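Long-range contact in L-threonine dehydrogenase (Flavobacterium frigidimaris, PDB 2YY7), which probably oxidises L-threonine at its 3-hydroxyl group, using bound NAD as the hydride acceptor: residues M1-Q13 / L22-D35. Residues are numbered along the deposited sequence; the frame is centred on the assembly and turned at random.
With NAD (nicotinamide-adenine-dinucleotide), chain E.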
loop_
_atom_site.group_PDB
_atom_site.type_symbol
_atom_site.label_atom_id
_atom_site.label_comp_id
_atom_site.label_asym_id
_atom_site.label_seq_id
_atom_site.Cartn_x
_atom_site.Cartn_y
_atom_site.Cartn_z
ATOM N N MET A 1 -34.603 -4.727 -13.394
ATOM C CA MET A 1 -33.819 -5.807 -14.058
ATOM C C MET A 1 -32.765 -6.384 -13.115
ATOM O O MET A 1 -32.067 -5.641 -12.420
ATOM C CB MET A 1 -33.123 -5.257 -15.304
ATOM C CG MET A 1 -32.218 -6.259 -15.997
ATOM S SD MET A 1 -30.958 -5.446 -16.999
ATOM C CE MET A 1 -29.486 -5.709 -15.997
ATOM N N ASN A 2 -32.650 -7.708 -13.096
ATOM C CA ASN A 2 -31.667 -8.364 -12.248
ATOM C C ASN A 2 -30.285 -8.230 -12.864
ATOM O O ASN A 2 -30.140 -8.149 -14.082
ATOM C CB ASN A 2 -32.003 -9.847 -12.067
ATOM C CG ASN A 2 -33.079 -10.079 -11.024
ATOM O OD1 ASN A 2 -33.442 -11.218 -10.739
ATOM N ND2 ASN A 2 -33.594 -8.997 -10.447
ATOM N N PRO A 3 -29.246 -8.203 -12.023
ATOM C CA PRO A 3 -27.885 -8.075 -12.537
ATOM C C PRO A 3 -27.399 -9.365 -13.180
ATOM O O PRO A 3 -27.945 -10.441 -12.937
ATOM C CB PRO A 3 -27.088 -7.725 -11.289
ATOM C CG PRO A 3 -27.777 -8.542 -10.239
ATOM C CD PRO A 3 -29.245 -8.305 -10.551
ATOM N N LYS A 4 -26.378 -9.241 -14.017
ATOM C CA LYS A 4 -25.779 -10.390 -14.667
ATOM C C LYS A 4 -24.428 -10.465 -13.964
ATOM O O LYS A 4 -23.562 -9.617 -14.172
ATOM C CB LYS A 4 -25.607 -10.131 -16.162
ATOM C CG LYS A 4 -25.213 -11.366 -16.934
ATOM C CD LYS A 4 -26.239 -12.479 -16.752
ATOM C CE LYS A 4 -25.848 -13.709 -17.552
ATOM N NZ LYS A 4 -25.774 -13.393 -19.012
ATOM N N ILE A 5 -24.263 -11.486 -13.133
ATOM C CA ILE A 5 -23.066 -11.645 -12.320
ATOM C C ILE A 5 -21.970 -12.587 -12.810
ATOM O O ILE A 5 -22.239 -13.675 -13.314
ATOM C CB ILE A 5 -23.472 -12.095 -10.893
ATOM C CG1 ILE A 5 -24.486 -11.104 -10.311
ATOM C CG2 ILE A 5 -22.237 -12.197 -9.998
ATOM C CD1 ILE A 5 -25.213 -11.607 -9.077
ATOM N N LEU A 6 -20.728 -12.150 -12.638
ATOM C CA LEU A 6 -19.569 -12.953 -12.993
ATOM C C LEU A 6 -18.725 -13.105 -11.734
ATOM O O LEU A 6 -18.233 -12.117 -11.180
ATOM C CB LEU A 6 -18.735 -12.284 -14.088
ATOM C CG LEU A 6 -17.406 -12.990 -14.389
ATOM C CD1 LEU A 6 -17.670 -14.418 -14.884
ATOM C CD2 LEU A 6 -16.625 -12.194 -15.429
ATOM N N ILE A 7 -18.586 -14.339 -11.262
ATOM C CA ILE A 7 -17.782 -14.606 -10.081
ATOM C C ILE A 7 -16.453 -15.199 -10.541
ATOM O O ILE A 7 -16.415 -16.277 -11.132
ATOM C CB ILE A 7 -18.481 -15.605 -9.138
ATOM C CG1 ILE A 7 -19.790 -15.003 -8.623
ATOM C CG2 ILE A 7 -17.562 -15.946 -7.971
ATOM C CD1 ILE A 7 -20.652 -15.978 -7.860
ATOM N N ILE A 8 -15.369 -14.475 -10.286
ATOM C CA ILE A 8 -14.037 -14.919 -10.670
ATOM C C ILE A 8 -13.429 -15.601 -9.446
ATOM O O ILE A 8 -13.331 -14.994 -8.376
ATOM C CB ILE A 8 -13.177 -13.716 -11.112
ATOM C CG1 ILE A 8 -13.883 -12.982 -12.256
ATOM C CG2 ILE A 8 -11.794 -14.182 -11.567
ATOM C CD1 ILE A 8 -13.134 -11.749 -12.750
ATOM N N GLY A 9 -13.038 -16.864 -9.613
ATOM C CA GLY A 9 -12.485 -17.640 -8.515
ATOM C C GLY A 9 -13.647 -18.289 -7.784
ATOM O O GLY A 9 -13.641 -18.399 -6.561
ATOM N N ALA A 10 -14.641 -18.735 -8.552
ATOM C CA ALA A 10 -15.856 -19.336 -8.006
ATOM C C ALA A 10 -15.699 -20.687 -7.322
ATOM O O ALA A 10 -16.587 -21.109 -6.575
ATOM C CB ALA A 10 -16.918 -19.438 -9.111
ATOM N N CYS A 11 -14.585 -21.368 -7.572
ATOM C CA CYS A 11 -14.349 -22.676 -6.973
ATOM C C CYS A 11 -13.673 -22.610 -5.604
ATOM O O CYS A 11 -13.420 -23.642 -4.974
ATOM C CB CYS A 11 -13.518 -23.535 -7.934
ATOM S SG CYS A 11 -14.380 -23.885 -9.499
ATOM N N GLY A 12 -13.401 -21.396 -5.138
ATOM C CA GLY A 12 -12.752 -21.221 -3.850
ATOM C C GLY A 12 -13.652 -21.466 -2.653
ATOM O O GLY A 12 -14.847 -21.761 -2.798
ATOM N N GLN A 13 -13.075 -21.337 -1.461
ATOM C CA GLN A 13 -13.814 -21.543 -0.221
ATOM C C GLN A 13 -15.047 -20.637 -0.151
ATOM O O GLN A 13 -16.127 -21.088 0.233
ATOM C CB GLN A 13 -12.919 -21.281 0.999
ATOM C CG GLN A 13 -13.541 -21.764 2.321
ATOM C CD GLN A 13 -12.883 -21.170 3.560
ATOM O OE1 GLN A 13 -13.145 -21.605 4.680
ATOM N NE2 GLN A 13 -12.044 -20.166 3.365
ATOM N N LEU A 22 -26.075 -16.602 -4.586
ATOM C CA LEU A 22 -26.437 -15.634 -5.613
ATOM C C LEU A 22 -27.410 -16.251 -6.621
ATOM O O LEU A 22 -28.354 -15.598 -7.065
ATOM C CB LEU A 22 -25.174 -15.143 -6.325
ATOM C CG LEU A 22 -24.691 -13.707 -6.083
ATOM C CD1 LEU A 22 -25.191 -13.167 -4.762
ATOM C CD2 LEU A 22 -23.166 -13.688 -6.143
ATOM N N ARG A 23 -27.180 -17.513 -6.978
ATOM C CA ARG A 23 -28.047 -18.200 -7.930
ATOM C C ARG A 23 -29.455 -18.429 -7.381
ATOM O O ARG A 23 -30.423 -18.457 -8.143
ATOM C CB ARG A 23 -27.411 -19.528 -8.364
ATOM C CG ARG A 23 -26.282 -19.326 -9.375
ATOM C CD ARG A 23 -25.555 -20.606 -9.736
ATOM N NE ARG A 23 -24.653 -20.381 -10.864
ATOM C CZ ARG A 23 -23.682 -21.213 -11.230
ATOM N NH1 ARG A 23 -23.470 -22.337 -10.558
ATOM N NH2 ARG A 23 -22.922 -20.920 -12.279
ATOM N N LYS A 24 -29.570 -18.585 -6.064
ATOM C CA LYS A 24 -30.869 -18.781 -5.431
ATOM C C LYS A 24 -31.644 -17.466 -5.433
ATOM O O LYS A 24 -32.864 -17.450 -5.601
ATOM C CB LYS A 24 -30.699 -19.258 -3.987
ATOM C CG LYS A 24 -30.156 -20.673 -3.856
ATOM C CD LYS A 24 -29.883 -21.057 -2.404
ATOM C CE LYS A 24 -31.145 -21.040 -1.548
ATOM N NZ LYS A 24 -31.628 -19.659 -1.251
ATOM N N LEU A 25 -30.919 -16.365 -5.257
ATOM C CA LEU A 25 -31.517 -15.039 -5.212
ATOM C C LEU A 25 -31.815 -14.431 -6.573
ATOM O O LEU A 25 -32.856 -13.804 -6.750
ATOM C CB LEU A 25 -30.607 -14.069 -4.448
ATOM C CG LEU A 25 -30.324 -14.282 -2.960
ATOM C CD1 LEU A 25 -29.355 -13.206 -2.484
ATOM C CD2 LEU A 25 -31.622 -14.225 -2.162
ATOM N N TYR A 26 -30.914 -14.611 -7.535
ATOM C CA TYR A 26 -31.116 -14.005 -8.846
ATOM C C TYR A 26 -31.306 -14.937 -10.029
ATOM O O TYR A 26 -31.502 -14.471 -11.152
ATOM C CB TYR A 26 -29.964 -13.047 -9.160
ATOM C CG TYR A 26 -29.760 -11.965 -8.122
ATOM C CD1 TYR A 26 -28.736 -12.059 -7.185
ATOM C CD2 TYR A 26 -30.592 -10.847 -8.075
ATOM C CE1 TYR A 26 -28.541 -11.070 -6.226
ATOM C CE2 TYR A 26 -30.406 -9.849 -7.115
ATOM C CZ TYR A 26 -29.378 -9.969 -6.197
ATOM O OH TYR A 26 -29.180 -8.993 -5.245
ATOM N N GLY A 27 -31.252 -16.242 -9.798
ATOM C CA GLY A 27 -31.429 -17.170 -10.901
ATOM C C GLY A 27 -30.134 -17.849 -11.298
ATOM O O GLY A 27 -29.084 -17.216 -11.370
ATOM N N THR A 28 -30.222 -19.147 -11.563
ATOM C CA THR A 28 -29.068 -19.961 -11.937
ATOM C C THR A 28 -28.223 -19.419 -13.083
ATOM O O THR A 28 -27.000 -19.315 -12.962
ATOM C CB THR A 28 -29.516 -21.390 -12.294
ATOM O OG1 THR A 28 -30.163 -21.974 -11.157
ATOM C CG2 THR A 28 -28.320 -22.249 -12.700
ATOM N N GLU A 29 -28.873 -19.076 -14.192
ATOM C CA GLU A 29 -28.168 -18.568 -15.362
ATOM C C GLU A 29 -27.793 -17.088 -15.326
ATOM O O GLU A 29 -27.174 -16.590 -16.266
ATOM C CB GLU A 29 -28.976 -18.861 -16.630
ATOM C CG GLU A 29 -29.122 -20.347 -16.948
ATOM C CD GLU A 29 -30.003 -21.073 -15.951
ATOM O OE1 GLU A 29 -30.952 -20.446 -15.433
ATOM O OE2 GLU A 29 -29.756 -22.271 -15.698
ATOM N N ASN A 30 -28.165 -16.381 -14.261
ATOM C CA ASN A 30 -27.808 -14.970 -14.143
ATOM C C ASN A 30 -26.454 -14.843 -13.452
ATOM O O ASN A 30 -25.869 -13.760 -13.401
ATOM C CB ASN A 30 -28.854 -14.201 -13.337
ATOM C CG ASN A 30 -30.077 -13.859 -14.152
ATOM O OD1 ASN A 30 -30.942 -14.700 -14.382
ATOM N ND2 ASN A 30 -30.151 -12.618 -14.605
ATOM N N VAL A 31 -25.968 -15.959 -12.916
ATOM C CA VAL A 31 -24.688 -15.988 -12.219
ATOM C C VAL A 31 -23.719 -16.909 -12.956
ATOM O O VAL A 31 -23.931 -18.119 -13.035
ATOM C CB VAL A 31 -24.856 -16.493 -10.772
ATOM C CG1 VAL A 31 -23.537 -16.387 -10.029
ATOM C CG2 VAL A 31 -25.948 -15.698 -10.060
ATOM N N ILE A 32 -22.658 -16.324 -13.502
ATOM C CA ILE A 32 -21.656 -17.083 -14.237
ATOM C C ILE A 32 -20.464 -17.356 -13.325
ATOM O O ILE A 32 -19.876 -16.427 -12.775
ATOM C CB ILE A 32 -21.143 -16.294 -15.470
ATOM C CG1 ILE A 32 -22.321 -15.746 -16.287
ATOM C CG2 ILE A 32 -20.253 -17.189 -16.326
ATOM C CD1 ILE A 32 -23.246 -16.799 -16.855
ATOM N N ALA A 33 -20.118 -18.629 -13.158
ATOM C CA ALA A 33 -18.986 -19.010 -12.321
ATOM C C ALA A 33 -17.758 -19.174 -13.208
ATOM O O ALA A 33 -17.841 -19.766 -14.281
ATOM C CB ALA A 33 -19.283 -20.321 -11.589
ATOM N N SER A 34 -16.623 -18.639 -12.766
ATOM C CA SER A 34 -15.388 -18.742 -13.536
ATOM C C SER A 34 -14.224 -18.987 -12.590
ATOM O O SER A 34 -14.223 -18.522 -11.452
ATOM C CB SER A 34 -15.137 -17.468 -14.356
ATOM O OG SER A 34 -14.916 -16.342 -13.525
ATOM N N ASP A 35 -13.234 -19.726 -13.074
ATOM C CA ASP A 35 -12.071 -20.064 -12.271
ATOM C C ASP A 35 -11.002 -20.608 -13.215
ATOM O O ASP A 35 -11.309 -20.991 -14.348
ATOM C CB ASP A 35 -12.471 -21.123 -11.242
ATOM C CG ASP A 35 -11.506 -21.201 -10.083
ATOM O OD1 ASP A 35 -10.389 -21.731 -10.270
ATOM O OD2 ASP A 35 -11.868 -20.720 -8.985
HETATM P PA NAD E . -9.535 -19.807 -2.230
HETATM O O1A NAD E . -10.272 -20.884 -1.512
HETATM O O2A NAD E . -8.058 -19.960 -2.271
HETATM O O5B NAD E . -10.164 -19.549 -3.660
HETATM C C5B NAD E . -9.458 -18.871 -4.659
HETATM C C4B NAD E . -9.960 -19.314 -6.011
HETATM O O4B NAD E . -9.356 -18.471 -6.994
HETATM C C3B NAD E . -9.575 -20.781 -6.320
HETATM O O3B NAD E . -10.721 -21.557 -6.713
HETATM C C2B NAD E . -8.505 -20.634 -7.410
HETATM O O2B NAD E . -8.500 -21.723 -8.317
HETATM C C1B NAD E . -8.913 -19.305 -8.063
HETATM N N9A NAD E . -7.826 -18.696 -8.843
HETATM C C8A NAD E . -6.487 -18.609 -8.467
HETATM N N7A NAD E . -5.815 -18.008 -9.459
HETATM C C5A NAD E . -6.708 -17.704 -10.427
HETATM C C6A NAD E . -6.545 -17.116 -11.672
HETATM N N6A NAD E . -5.344 -16.810 -12.115
HETATM N N1A NAD E . -7.638 -16.953 -12.482
HETATM C C2A NAD E . -8.898 -17.362 -12.073
HETATM N N3A NAD E . -9.078 -17.977 -10.849
HETATM C C4A NAD E . -7.972 -18.141 -10.053
HETATM O O3 NAD E . -9.777 -18.411 -1.474
HETATM P PN NAD E . -11.086 -17.888 -0.670
HETATM O O1N NAD E . -12.363 -18.212 -1.390
HETATM O O2N NAD E . -10.852 -18.243 0.756
HETATM O O5D NAD E . -10.870 -16.282 -0.762
HETATM C C5D NAD E . -11.482 -15.516 -1.811
HETATM C C4D NAD E . -11.170 -14.013 -1.572
HETATM O O4D NAD E . -11.538 -13.648 -0.255
HETATM C C3D NAD E . -9.680 -13.672 -1.674
HETATM O O3D NAD E . -9.553 -12.355 -2.201
HETATM C C2D NAD E . -9.227 -13.630 -0.234
HETATM O O2D NAD E . -8.043 -12.872 -0.157
HETATM C C1D NAD E . -10.448 -13.037 0.470
HETATM N N1N NAD E . -10.426 -13.386 1.909
HETATM C C2N NAD E . -10.635 -14.692 2.302
HETATM C C3N NAD E . -10.612 -15.011 3.656
HETATM C C7N NAD E . -10.952 -16.400 4.122
HETATM O O7N NAD E . -10.822 -16.615 5.484
HETATM N N7N NAD E . -11.309 -17.380 3.273
HETATM C C4N NAD E . -10.354 -14.013 4.614
HETATM C C5N NAD E . -10.171 -12.689 4.203
HETATM C C6N NAD E . -10.186 -12.383 2.856
#
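Strands 5-8 and 31-35 lie side by side and parallel, 19° apart, laced by backbone bonds from Ile5 N to Asn30 O, Ile32 N to Ile5 O, Ile7 N to Ile32 O and Ser34 N to Ile7 O. Helix 13-26 makes the crossover of this beta-alpha-beta unit, and branched aliphatic side chains fill the space beneath it. With its CG1 branch anti to the carbonyl carbon (chi1 -55°), Ile5 carries CD1 to 3.7 Å from Leu22 CG and 4.0 Å from Tyr26 CD1, while Ile7 CD1 lies 3.6 Å from Val31 CG1. Pro3 CG lies over one face of the Tyr26 ring, offset toward its rim. Further along, Ala10 and Ala33 are small enough for their CB atoms to meet at 3.5 Å. Ser34 OG, on the other side of the sheet, donates to Ile7 O (2.8 Å) from above its carbonyl plane, so that oxygen takes two bonds from one residue. At the glycine-rich turn, Gly9 has positive phi, and a side chain on it or Gly12 would strike NAD O4B or O5B. Cys11 N donates to Asp35 OD2 (3.1 Å) from above the carboxylate plane. The same OD2 accepts from NAD O3B, and Asp35 OD1 from NAD O2B, both at 2.7 Å. An asparagine in place of Asp35 would probably leave one ribose hydroxyl without its acceptor. This two-oxygen grip is characteristic of NAD-binding Rossmann folds; a 2'-phosphate there would probably be repelled, consistent with a preference for NAD over NADP.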